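Local coordinates for protein putative metallopeptidase (PDB 3IEH) that probably acts as a zinc-dependent metallocarboxypeptidase or related hydrolase of the peptidase M14 family, at residues Tyr29-Gln34 with Gly82-Leu87; Ser15-Cys20 with Arg256-Ser261; Val42-Gly47 with Ala155-Ala160. One frame throughout, in Å; residues are numbered along the deposited sequence. Where two conformers were deposited one is given.

Interaction 1 (Tyr29-Gln34 with Gly82-Leu87); sequences YLLLEQ and GPWGLL
Leu87 meets Leu31 and Leu32 with both of its methyl groups. Its CD2 lies over the backbone of the facing helix, 3.6 Å from Leu32 CA, and also meets the side chain of Leu32, where CD1 is 4.0 Å from Leu87 CD2. The other methyl, Leu87 CD1, turns to the neighbouring residue and stops 3.9 Å from Leu31 CB. Leu31 runs across Leu87 at about a right angle and carries its own CD1 on to Trp84. There the methyl comes to the edge of the indole, close to its plane, at 4.1 Å from Trp84 CZ3. The CB of Trp84 points away from residues 29-34; with CG anti to the carbonyl carbon (chi1 -67°), the indole still brings its six-membered ring back to them. In place of Leu87, an alanine would take away both methyls and probably leave a gap against Leu31 and the backbone at Leu32. The axes of the two short segments run 37° apart and approach to 10.6 Å. Helix 81-91 follows directly on the His-x-x-Glu zinc motif of the M14 fold, in which His76 and Glu79 bind the metal, so helix 25-39 packs against the element that continues from the metal site. The contact is buried and purely apolar, yet the indole of Trp84 is not without polar fixing: its NE1 is hydrogen-bonded to Ser22 O, just ahead of helix 25-39. The ring of Phe28 meets the indole edge-to-face. On the other flank, Leu32 packs on Pro107 of a neighbouring loop.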
ATOM      1  N   TYR A  29      -5.283  14.759  -4.862  1.00 14.73           N
ATOM      2  CA  TYR A  29      -5.628  15.294  -3.543  1.00 17.25           C
ATOM      3  C   TYR A  29      -7.016  15.929  -3.431  1.00 18.77           C
ATOM      4  O   TYR A  29      -7.635  15.859  -2.373  1.00 20.01           O
ATOM      5  CB  TYR A  29      -4.597  16.323  -3.101  1.00 17.35           C
ATOM      6  CG  TYR A  29      -3.284  15.735  -2.650  1.00 21.89           C
ATOM      7  CD1 TYR A  29      -3.235  14.712  -1.717  1.00 21.61           C
ATOM      8  CD2 TYR A  29      -2.088  16.236  -3.126  1.00 23.52           C
ATOM      9  CE1 TYR A  29      -2.008  14.199  -1.277  1.00 25.66           C
ATOM     10  CE2 TYR A  29      -0.882  15.741  -2.695  1.00 24.57           C
ATOM     11  CZ  TYR A  29      -0.840  14.720  -1.777  1.00 26.30           C
ATOM     12  OH  TYR A  29       0.392  14.232  -1.376  1.00 28.59           O
ATOM     13  N   LEU A  30      -7.466  16.590  -4.494  1.00 20.44           N
ATOM     14  CA  LEU A  30      -8.820  17.164  -4.554  1.00 20.88           C
ATOM     15  C   LEU A  30      -9.861  16.066  -4.351  1.00 21.61           C
ATOM     16  O   LEU A  30     -10.759  16.219  -3.549  1.00 24.14           O
ATOM     17  CB  LEU A  30      -9.035  17.861  -5.905  1.00 20.23           C
ATOM     18  CG  LEU A  30     -10.437  18.376  -6.230  1.00 24.10           C
ATOM     19  CD1 LEU A  30     -10.931  19.321  -5.143  1.00 26.02           C
ATOM     20  CD2 LEU A  30     -10.465  19.082  -7.583  1.00 24.18           C
ATOM     21  N   LEU A  31      -9.730  14.953  -5.077  1.00 23.49           N
ATOM     22  CA  LEU A  31     -10.651  13.827  -4.932  1.00 23.20           C
ATOM     23  C   LEU A  31     -10.419  13.118  -3.579  1.00 23.53           C
ATOM     24  O   LEU A  31     -11.355  12.629  -2.960  1.00 25.43           O
ATOM     25  CB  LEU A  31     -10.498  12.816  -6.080  1.00 22.82           C
ATOM     26  CG  LEU A  31     -10.651  13.296  -7.540  1.00 31.31           C
ATOM     27  CD1 LEU A  31     -10.317  12.163  -8.502  1.00 33.88           C
ATOM     28  CD2 LEU A  31     -12.040  13.895  -7.872  1.00 30.81           C
ATOM     29  N   LEU A  32      -9.177  13.060  -3.121  1.00 20.72           N
ATOM     30  CA  LEU A  32      -8.898  12.417  -1.866  1.00 21.12           C
ATOM     31  C   LEU A  32      -9.598  13.175  -0.738  1.00 21.80           C
ATOM     32  O   LEU A  32     -10.291  12.582   0.060  1.00 21.72           O
ATOM     33  CB  LEU A  32      -7.386  12.347  -1.599  1.00 21.73           C
ATOM     34  CG  LEU A  32      -7.000  11.566  -0.337  1.00 20.48           C
ATOM     35  CD1 LEU A  32      -7.445  10.102  -0.460  1.00 23.14           C
ATOM     36  CD2 LEU A  32      -5.505  11.663  -0.081  1.00 18.85           C
ATOM     37  N   GLU A  33      -9.389  14.483  -0.680  1.00 22.15           N
ATOM     38  CA  GLU A  33     -10.063  15.323   0.285  1.00 23.30           C
ATOM     39  C   GLU A  33     -11.584  15.102   0.213  1.00 22.60           C
ATOM     40  O   GLU A  33     -12.210  14.881   1.260  1.00 21.53           O
ATOM     41  CB  GLU A  33      -9.727  16.812   0.088  1.00 22.83           C
ATOM     42  CG  GLU A  33      -8.264  17.187   0.365  1.00 29.90           C
ATOM     43  N   GLN A  34     -12.173  15.129  -0.988  1.00 21.15           N
ATOM     44  CA  GLN A  34     -13.632  15.007  -1.075  1.00 21.86           C
ATOM     45  C   GLN A  34     -14.102  13.681  -0.490  1.00 22.31           C
ATOM     46  O   GLN A  34     -15.046  13.650   0.291  1.00 22.11           O
ATOM     47  CB  GLN A  34     -14.168  15.216  -2.497  1.00 22.83           C
ATOM     48  CG  GLN A  34     -14.130  16.691  -2.994  1.00 25.84           C
ATOM     49  N   GLY A  82      -1.800   2.097  -7.398  1.00 17.71           N
ATOM     50  CA  GLY A  82      -2.098   1.915  -5.954  1.00 18.83           C
ATOM     51  C   GLY A  82      -2.946   3.034  -5.348  1.00 16.91           C
ATOM     52  O   GLY A  82      -4.095   2.799  -4.964  1.00 15.72           O
ATOM     53  N   PRO A  83      -2.389   4.262  -5.270  1.00 16.28           N
ATOM     54  CA  PRO A  83      -3.120   5.454  -4.831  1.00 14.94           C
ATOM     55  C   PRO A  83      -4.434   5.692  -5.581  1.00 17.99           C
ATOM     56  O   PRO A  83      -5.481   5.881  -4.932  1.00 16.90           O
ATOM     57  CB  PRO A  83      -2.153   6.586  -5.144  1.00 16.85           C
ATOM     58  CG  PRO A  83      -0.753   5.932  -5.039  1.00 13.32           C
ATOM     59  CD  PRO A  83      -0.952   4.531  -5.502  1.00 15.24           C
ATOM     60  N   TRP A  84      -4.410   5.676  -6.923  1.00 16.55           N
ATOM     61  CA  TRP A  84      -5.661   5.897  -7.701  1.00 15.33           C
ATOM     62  C   TRP A  84      -6.648   4.753  -7.468  1.00 16.09           C
ATOM     63  O   TRP A  84      -7.877   4.948  -7.450  1.00 15.99           O
ATOM     64  CB  TRP A  84      -5.403   6.109  -9.201  1.00 13.61           C
ATOM     65  CG  TRP A  84      -4.666   7.396  -9.519  1.00 12.80           C
ATOM     66  CD1 TRP A  84      -3.341   7.529  -9.802  1.00 16.67           C
ATOM     67  CD2 TRP A  84      -5.211   8.726  -9.566  1.00 13.50           C
ATOM     68  NE1 TRP A  84      -3.027   8.849 -10.038  1.00 17.09           N
ATOM     69  CE2 TRP A  84      -4.162   9.601  -9.901  1.00 15.27           C
ATOM     70  CE3 TRP A  84      -6.486   9.254  -9.390  1.00 15.70           C
ATOM     71  CZ2 TRP A  84      -4.349  10.979 -10.031  1.00 18.72           C
ATOM     72  CZ3 TRP A  84      -6.668  10.631  -9.527  1.00 11.23           C
ATOM     73  CH2 TRP A  84      -5.608  11.471  -9.822  1.00 10.03           C
ATOM     74  N   GLY A  85      -6.102   3.555  -7.288  1.00 15.69           N
ATOM     75  CA  GLY A  85      -6.899   2.400  -6.904  1.00 14.67           C
ATOM     76  C   GLY A  85      -7.592   2.626  -5.578  1.00 14.54           C
ATOM     77  O   GLY A  85      -8.737   2.226  -5.404  1.00 17.04           O
ATOM     78  N   LEU A  86      -6.909   3.276  -4.642  1.00 18.01           N
ATOM     79  CA  LEU A  86      -7.510   3.603  -3.335  0.70 18.72           C
ATOM     80  C   LEU A  86      -8.630   4.613  -3.508  1.00 19.31           C
ATOM     81  O   LEU A  86      -9.663   4.496  -2.856  1.00 19.30           O
ATOM     82  CB  LEU A  86      -6.475   4.120  -2.333  0.70 16.99           C
ATOM     83  CG  LEU A  86      -6.936   4.270  -0.878  0.70 21.04           C
ATOM     84  CD1 LEU A  86      -7.819   3.105  -0.385  0.70  6.12           C
ATOM     85  CD2 LEU A  86      -5.716   4.424   0.038  0.70 17.71           C
ATOM     86  N   LEU A  87      -8.440   5.588  -4.397  1.00 18.33           N
ATOM     87  CA  LEU A  87      -9.492   6.563  -4.650  1.00 19.41           C
ATOM     88  C   LEU A  87     -10.711   5.864  -5.226  1.00 20.20           C
ATOM     89  O   LEU A  87     -11.829   6.177  -4.864  1.00 22.94           O
ATOM     90  CB  LEU A  87      -9.055   7.677  -5.625  1.00 19.34           C
ATOM     91  CG  LEU A  87      -8.314   8.880  -5.041  1.00 25.81           C
ATOM     92  CD1 LEU A  87      -7.899   9.878  -6.180  1.00 17.91           C
ATOM     93  CD2 LEU A  87      -9.201   9.583  -3.996  1.00 30.92           C
TER

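Interaction 2 (Ser15-Cys20 with Arg256-Ser261); sequences SDIFNC and RVLANS
The four-residue loop of a short N-terminal beta hairpin, strands 14-15 and 20-21, brings Ile17 and Phe18 against Val257 and Leu258 of helix 253-271, the last helix of the M14 fold. A G1 beta bulge shapes the hairpin, Asn19 and Cys20 both facing Ser15. Within the loop, an ST motif links Phe18 N to Ser15 OG over 3.0 Å, nearly straight at 165°. Ile17 extends CD1 to Leu258 CD2, 3.9 Å away. Phe18 offers an edge: Val257 CG1 sits in the plane of its ring, 3.9 Å from Phe18 CE2. Val257 sends that methyl to the ring by holding CG1 anti to its backbone N (chi1 173°). Ile17 CG2 lies over one face of the same ring, offset toward the rim. Asp254, just before the segment 256-261, ties loop to helix through hydrogen bonds with Ser15 OG and Asp16 N. Farther along, Arg256 forms a salt bridge through NE with Glu171, the residue after the zinc ligand His170. The carbonyl of Arg256 is gripped twice by Asn260: the backbone N bonds to Arg256 O, and Asn260 ND2 reaches Arg256 O at 2.7 Å, approaching from above the carbonyl plane.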
ATOM      1  N   SER A  15      -5.656   7.814 -17.468  1.00 23.19           N
ATOM      2  CA  SER A  15      -6.752   7.061 -16.878  1.00 20.89           C
ATOM      3  C   SER A  15      -8.048   7.625 -17.399  1.00 19.41           C
ATOM      4  O   SER A  15      -8.292   8.790 -17.210  1.00 14.48           O
ATOM      5  CB  SER A  15      -6.773   7.258 -15.366  1.00 19.97           C
ATOM      6  OG  SER A  15      -8.007   6.812 -14.803  1.00 23.15           O
ATOM      7  N   ASP A  16      -8.901   6.820 -18.023  1.00 23.51           N
ATOM      8  CA  ASP A  16     -10.206   7.360 -18.383  1.00 27.09           C
ATOM      9  C   ASP A  16     -11.186   7.182 -17.252  1.00 24.43           C
ATOM     10  O   ASP A  16     -12.207   7.838 -17.251  1.00 23.13           O
ATOM     11  CB  ASP A  16     -10.766   6.983 -19.785  1.00 30.98           C
ATOM     12  CG  ASP A  16     -10.449   5.584 -20.228  1.00 36.13           C
ATOM     13  OD1 ASP A  16      -9.519   4.960 -19.687  1.00 49.84           O
ATOM     14  OD2 ASP A  16     -11.127   5.123 -21.172  1.00 43.31           O
ATOM     15  N   ILE A  17     -10.830   6.375 -16.250  1.00 23.44           N
ATOM     16  CA  ILE A  17     -11.660   6.294 -15.060  1.00 21.37           C
ATOM     17  C   ILE A  17     -11.681   7.646 -14.369  1.00 20.28           C
ATOM     18  O   ILE A  17     -12.740   8.115 -13.989  1.00 20.02           O
ATOM     19  CB  ILE A  17     -11.204   5.228 -14.055  1.00 22.47           C
ATOM     20  CG1 ILE A  17     -11.329   3.826 -14.664  1.00 21.87           C
ATOM     21  CG2 ILE A  17     -12.073   5.304 -12.795  1.00 18.93           C
ATOM     22  CD1 ILE A  17     -10.901   2.724 -13.732  1.00 10.58           C
ATOM     23  N   PHE A  18     -10.517   8.281 -14.230  1.00 19.64           N
ATOM     24  CA  PHE A  18     -10.416   9.595 -13.565  1.00 18.13           C
ATOM     25  C   PHE A  18     -10.241  10.737 -14.561  1.00 18.56           C
ATOM     26  O   PHE A  18     -10.210  11.907 -14.184  1.00 16.29           O
ATOM     27  CB  PHE A  18      -9.264   9.585 -12.544  1.00 18.05           C
ATOM     28  CG  PHE A  18      -9.500   8.636 -11.393  1.00 16.87           C
ATOM     29  CD1 PHE A  18     -10.307   9.007 -10.335  1.00 11.84           C
ATOM     30  CD2 PHE A  18      -8.946   7.362 -11.399  1.00 14.25           C
ATOM     31  CE1 PHE A  18     -10.553   8.132  -9.315  1.00 19.21           C
ATOM     32  CE2 PHE A  18      -9.186   6.480 -10.371  1.00 17.56           C
ATOM     33  CZ  PHE A  18      -9.984   6.863  -9.320  1.00 18.32           C
ATOM     34  N   ASN A  19     -10.120  10.384 -15.839  1.00 20.26           N
ATOM     35  CA  ASN A  19      -9.973  11.363 -16.913  1.00 19.18           C
ATOM     36  C   ASN A  19      -8.818  12.318 -16.661  1.00 18.14           C
ATOM     37  O   ASN A  19      -8.949  13.525 -16.810  1.00 16.52           O
ATOM     38  CB  ASN A  19     -11.283  12.133 -17.123  1.00 18.91           C
ATOM     39  CG  ASN A  19     -11.275  12.950 -18.410  1.00 22.35           C
ATOM     40  OD1 ASN A  19     -10.641  12.576 -19.399  1.00 30.92           O
ATOM     41  ND2 ASN A  19     -11.967  14.077 -18.393  1.00 29.07           N
ATOM     42  N   CYS A  20      -7.673  11.773 -16.274  1.00 19.33           N
ATOM     43  CA  CYS A  20      -6.503  12.599 -16.021  1.00 19.80           C
ATOM     44  C   CYS A  20      -5.226  11.781 -16.167  1.00 19.84           C
ATOM     45  O   CYS A  20      -5.290  10.583 -16.499  1.00 18.61           O
ATOM     46  CB  CYS A  20      -6.613  13.225 -14.634  1.00 20.22           C
ATOM     47  SG  CYS A  20      -6.444  12.067 -13.302  1.00 27.62           S
ATOM     48  N   ARG A 256      -5.360  -1.809 -13.698  1.00 17.98           N
ATOM     49  CA  ARG A 256      -4.564  -1.847 -12.469  1.00 18.29           C
ATOM     50  C   ARG A 256      -5.299  -1.122 -11.342  1.00 16.76           C
ATOM     51  O   ARG A 256      -5.361  -1.615 -10.228  1.00 14.53           O
ATOM     52  CB  ARG A 256      -3.151  -1.290 -12.723  1.00 17.79           C
ATOM     53  CG  ARG A 256      -2.308  -2.227 -13.602  1.00 22.05           C
ATOM     54  CD  ARG A 256      -1.400  -1.467 -14.564  1.00 18.16           C
ATOM     55  NE  ARG A 256      -0.645  -0.442 -13.868  1.00 18.27           N
ATOM     56  CZ  ARG A 256      -0.021   0.573 -14.463  1.00 15.80           C
ATOM     57  NH1 ARG A 256      -0.026   0.710 -15.779  1.00 22.61           N
ATOM     58  NH2 ARG A 256       0.623   1.460 -13.730  1.00 20.80           N
ATOM     59  N   VAL A 257      -5.888   0.033 -11.658  1.00 18.01           N
ATOM     60  CA  VAL A 257      -6.691   0.779 -10.698  1.00 16.31           C
ATOM     61  C   VAL A 257      -7.793  -0.131 -10.148  1.00 17.26           C
ATOM     62  O   VAL A 257      -7.980  -0.227  -8.930  1.00 18.15           O
ATOM     63  CB  VAL A 257      -7.358   2.015 -11.336  1.00 17.41           C
ATOM     64  CG1 VAL A 257      -8.323   2.664 -10.344  1.00 14.64           C
ATOM     65  CG2 VAL A 257      -6.328   3.001 -11.827  1.00  5.47           C
ATOM     66  N   LEU A 258      -8.521  -0.794 -11.046  1.00 17.70           N
ATOM     67  CA  LEU A 258      -9.627  -1.697 -10.651  1.00 16.87           C
ATOM     68  C   LEU A 258      -9.138  -2.907  -9.890  1.00 15.26           C
ATOM     69  O   LEU A 258      -9.792  -3.347  -8.933  1.00 16.53           O
ATOM     70  CB  LEU A 258     -10.435  -2.157 -11.869  1.00 16.52           C
ATOM     71  CG  LEU A 258     -11.209  -1.032 -12.580  1.00 21.39           C
ATOM     72  CD1 LEU A 258     -11.918  -1.584 -13.792  1.00 16.77           C
ATOM     73  CD2 LEU A 258     -12.203  -0.317 -11.675  1.00 13.79           C
ATOM     74  N   ALA A 259      -7.990  -3.440 -10.297  1.00 15.47           N
ATOM     75  CA  ALA A 259      -7.369  -4.593  -9.582  1.00 14.21           C
ATOM     76  C   ALA A 259      -6.968  -4.219  -8.158  1.00 12.48           C
ATOM     77  O   ALA A 259      -7.148  -4.999  -7.225  1.00 13.55           O
ATOM     78  CB  ALA A 259      -6.131  -5.124 -10.354  1.00 11.51           C
ATOM     79  N   ASN A 260      -6.371  -3.037  -8.017  1.00 13.13           N
ATOM     80  CA  ASN A 260      -5.952  -2.507  -6.727  1.00 14.20           C
ATOM     81  C   ASN A 260      -7.166  -2.277  -5.827  1.00 17.30           C
ATOM     82  O   ASN A 260      -7.129  -2.591  -4.644  1.00 19.28           O
ATOM     83  CB  ASN A 260      -5.131  -1.227  -6.928  1.00 16.93           C
ATOM     84  CG  ASN A 260      -3.653  -1.523  -7.211  1.00 15.87           C
ATOM     85  OD1 ASN A 260      -2.893  -1.768  -6.292  1.00 16.26           O
ATOM     86  ND2 ASN A 260      -3.255  -1.508  -8.478  1.00 20.77           N
ATOM     87  N   SER A 261      -8.255  -1.777  -6.409  1.00 19.02           N
ATOM     88  CA  SER A 261      -9.509  -1.581  -5.690  1.00 19.09           C
ATOM     89  C   SER A 261     -10.127  -2.923  -5.242  1.00 17.44           C
ATOM     90  O   SER A 261     -10.696  -3.027  -4.161  1.00 14.80           O
ATOM     91  CB  SER A 261     -10.510  -0.841  -6.578  1.00 19.87           C
ATOM     92  OG  SER A 261     -11.709  -0.549  -5.882  1.00 20.08           O
TER

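Interaction 3 (Val42-Gly47 with Ala155-Ala160); sequences VEKNLG and AQLLIA
Strand 42-47 and helix 155-160 face each other with their nearest CA atoms, those of Lys44 and Leu157, 9.9 Å apart, so side chains alone bridge the space. The strand belongs to 42-49, an outermost strand of the mixed eight-stranded sheet of this alpha/beta M14 fold, and the helix packs against one face of that sheet. Lys44 and Leu46, two residues apart on the same side of the strand, both direct their side chains to the helix; Leu157 answers from the helix by dividing its two methyls between them. Leu157 CD2 lies 4.3 Å from Leu46 CD2, an ordinary apolar contact. The other branch, Leu157 CD1, comes 4.2 Å from Lys44 NZ at the end of the lysine chain. With CG anti to the backbone N (chi1 178°), Leu157 carries its branch point out toward the strand. The carbon chain of Lys44 passes Leu157 more loosely, with Lys44 CB 4.7 Å from Leu157 CD2. The partly buried patch thus has an oily inner part at Leu46 and an exposed, probably cationic side at Lys44. Leu46 also belongs to a classic beta bulge, in which Leu46 and Gly47 together face Val54 of the antiparallel strand 52-58. Leu151 of helix 146-152 touches both Leu46 and Leu158, while Phe230 of helix 230-237 packs on Leu158, extending the apolar layer from the sheet edge to neighbouring helices. Glu43 takes a separate course and hydrogen-bonds through OE2 to Ser55 OG on strand 52-58. Next to Leu157 on the helix, the end of Leu158 comes nearer the strand, though its CD2 stays 4.7 Å from Leu46 CD1.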
ATOM      1  N   VAL A  42     -10.603  11.067   9.861  1.00 21.82           N
ATOM      2  CA  VAL A  42      -9.799  12.046  10.584  1.00 21.14           C
ATOM      3  C   VAL A  42      -8.391  11.985  10.027  1.00 20.92           C
ATOM      4  O   VAL A  42      -7.855  10.907   9.770  1.00 18.67           O
ATOM      5  CB  VAL A  42      -9.826  11.769  12.126  1.00 22.24           C
ATOM      6  CG1 VAL A  42      -9.059  12.816  12.871  1.00 20.34           C
ATOM      7  CG2 VAL A  42     -11.273  11.733  12.636  1.00 20.94           C
ATOM      8  N   GLU A  43      -7.818  13.154   9.790  1.00 22.95           N
ATOM      9  CA  GLU A  43      -6.456  13.268   9.311  1.00 24.07           C
ATOM     10  C   GLU A  43      -5.495  13.360  10.476  1.00 25.63           C
ATOM     11  O   GLU A  43      -5.718  14.111  11.430  1.00 24.85           O
ATOM     12  CB  GLU A  43      -6.276  14.507   8.446  1.00 24.16           C
ATOM     13  CG  GLU A  43      -4.811  14.724   8.061  1.00 33.13           C
ATOM     14  CD  GLU A  43      -4.604  15.629   6.863  1.00 37.64           C
ATOM     15  OE1 GLU A  43      -5.596  16.035   6.217  1.00 40.16           O
ATOM     16  OE2 GLU A  43      -3.430  15.924   6.562  1.00 38.78           O
ATOM     17  N   LYS A  44      -4.432  12.570  10.410  1.00 27.46           N
ATOM     18  CA  LYS A  44      -3.334  12.701  11.358  1.00 28.57           C
ATOM     19  C   LYS A  44      -2.065  12.909  10.544  1.00 28.49           C
ATOM     20  O   LYS A  44      -1.509  11.971   9.985  1.00 31.22           O
ATOM     21  CB  LYS A  44      -3.278  11.502  12.305  1.00 29.78           C
ATOM     22  CG  LYS A  44      -4.231  11.668  13.517  1.00 35.81           C
ATOM     23  CD  LYS A  44      -4.835  10.365  13.990  1.00 40.15           C
ATOM     24  CE  LYS A  44      -5.405  10.456  15.399  1.00 43.37           C
ATOM     25  NZ  LYS A  44      -4.315  10.422  16.438  1.00 49.89           N
ATOM     26  N   ASN A  45      -1.662  14.170  10.425  1.00 27.03           N
ATOM     27  CA  ASN A  45      -0.462  14.554   9.708  1.00 27.46           C
ATOM     28  C   ASN A  45       0.758  14.019  10.427  1.00 26.32           C
ATOM     29  O   ASN A  45       0.928  14.279  11.611  1.00 26.66           O
ATOM     30  CB  ASN A  45      -0.350  16.075   9.639  1.00 27.56           C
ATOM     31  CG  ASN A  45       0.906  16.533   8.883  1.00 36.20           C
ATOM     32  OD1 ASN A  45       1.162  16.105   7.752  1.00 37.24           O
ATOM     33  ND2 ASN A  45       1.691  17.390   9.511  1.00 39.90           N
ATOM     34  N   LEU A  46       1.602  13.273   9.721  1.00 25.62           N
ATOM     35  CA  LEU A  46       2.833  12.716  10.314  1.00 24.16           C
ATOM     36  C   LEU A  46       4.029  13.644  10.078  1.00 23.59           C
ATOM     37  O   LEU A  46       5.034  13.591  10.808  1.00 26.67           O
ATOM     38  CB  LEU A  46       3.106  11.312   9.757  1.00 23.58           C
ATOM     39  CG  LEU A  46       1.926  10.325   9.818  1.00 21.22           C
ATOM     40  CD1 LEU A  46       2.418   8.926   9.575  1.00 17.55           C
ATOM     41  CD2 LEU A  46       1.206  10.401  11.171  1.00 14.22           C
ATOM     42  N   GLY A  47       3.912  14.487   9.059  1.00 21.29           N
ATOM     43  CA  GLY A  47       4.950  15.454   8.690  1.00 22.08           C
ATOM     44  C   GLY A  47       4.845  15.874   7.224  1.00 22.81           C
ATOM     45  O   GLY A  47       3.808  15.671   6.566  1.00 25.32           O
ATOM     46  N   ALA A 155       5.531   5.000  15.142  1.00 15.71           N
ATOM     47  CA  ALA A 155       5.453   3.542  15.151  1.00 16.54           C
ATOM     48  C   ALA A 155       4.339   3.012  16.010  1.00 17.03           C
ATOM     49  O   ALA A 155       3.736   2.007  15.658  1.00 18.32           O
ATOM     50  CB  ALA A 155       6.794   2.914  15.600  1.00 16.46           C
ATOM     51  N   GLN A 156       4.057   3.661  17.135  1.00 17.17           N
ATOM     52  CA  GLN A 156       3.024   3.130  18.015  1.00 18.27           C
ATOM     53  C   GLN A 156       1.627   3.329  17.416  1.00 19.80           C
ATOM     54  O   GLN A 156       0.773   2.416  17.451  1.00 17.24           O
ATOM     55  CB  GLN A 156       3.164   3.691  19.424  1.00 18.65           C
ATOM     56  CG  GLN A 156       4.297   2.976  20.214  1.00 20.88           C
ATOM     57  N   LEU A 157       1.419   4.504  16.824  1.00 18.45           N
ATOM     58  CA  LEU A 157       0.177   4.806  16.156  1.00 19.14           C
ATOM     59  C   LEU A 157      -0.065   3.822  15.004  1.00 19.74           C
ATOM     60  O   LEU A 157      -1.167   3.331  14.821  1.00 19.84           O
ATOM     61  CB  LEU A 157       0.216   6.226  15.632  1.00 18.69           C
ATOM     62  CG  LEU A 157      -0.997   6.711  14.856  1.00 24.55           C
ATOM     63  CD1 LEU A 157      -2.192   6.826  15.802  1.00 19.63           C
ATOM     64  CD2 LEU A 157      -0.639   8.053  14.213  1.00 24.80           C
ATOM     65  N   LEU A 158       0.978   3.513  14.244  1.00 20.86           N
ATOM     66  CA  LEU A 158       0.812   2.671  13.079  1.00 19.43           C
ATOM     67  C   LEU A 158       0.609   1.213  13.462  1.00 18.86           C
ATOM     68  O   LEU A 158      -0.192   0.534  12.845  1.00 18.67           O
ATOM     69  CB  LEU A 158       2.006   2.835  12.137  1.00 21.81           C
ATOM     70  CG  LEU A 158       2.159   4.222  11.535  1.00 21.85           C
ATOM     71  CD1 LEU A 158       3.429   4.260  10.711  1.00 17.61           C
ATOM     72  CD2 LEU A 158       0.927   4.569  10.721  1.00 16.23           C
ATOM     73  N   ILE A 159       1.308   0.729  14.488  1.00 19.01           N
ATOM     74  CA  ILE A 159       1.112  -0.654  14.932  1.00 18.58           C
ATOM     75  C   ILE A 159      -0.327  -0.836  15.383  1.00 17.41           C
ATOM     76  O   ILE A 159      -0.983  -1.750  14.914  1.00 17.17           O
ATOM     77  CB  ILE A 159       2.102  -1.070  16.046  1.00 20.25           C
ATOM     78  CG1 ILE A 159       3.533  -1.130  15.475  1.00 23.06           C
ATOM     79  CG2 ILE A 159       1.714  -2.425  16.623  1.00 13.37           C
ATOM     80  CD1 ILE A 159       4.619  -0.711  16.475  1.00 19.33           C
ATOM     81  N   ALA A 160      -0.814   0.042  16.274  1.00 15.61           N
ATOM     82  CA  ALA A 160      -2.230   0.048  16.689  1.00 13.97           C
ATOM     83  C   ALA A 160      -3.191   0.067  15.481  1.00 13.87           C
ATOM     84  O   ALA A 160      -4.183  -0.625  15.497  1.00 15.26           O
ATOM     85  CB  ALA A 160      -2.538   1.246  17.613  1.00  8.11           C
TER

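In the fold
Interactions 1 and 2 are in direct contact, their centres 11 Å apart: Phe18 CD1 of interaction 2 lies 3.6 Å from Leu31 CD1 of interaction 1, while the Trp84 ring packs on Cys20 SG and Trp84 O lies against Phe18 and Val257. Interaction 3 stands apart, 19 Å from interaction 1 and 27 Å from interaction 2, centre to centre, at the sheet edge formed by strand 42-49. Helix 25-39 is followed by that strand after a short connection. Along the sequence interaction 2 spans nearly the whole protein and encloses the other two, whose segments alternate. Chain start and last helix therefore meet beside helix 81-91, which follows zinc ligands His76 and Glu79.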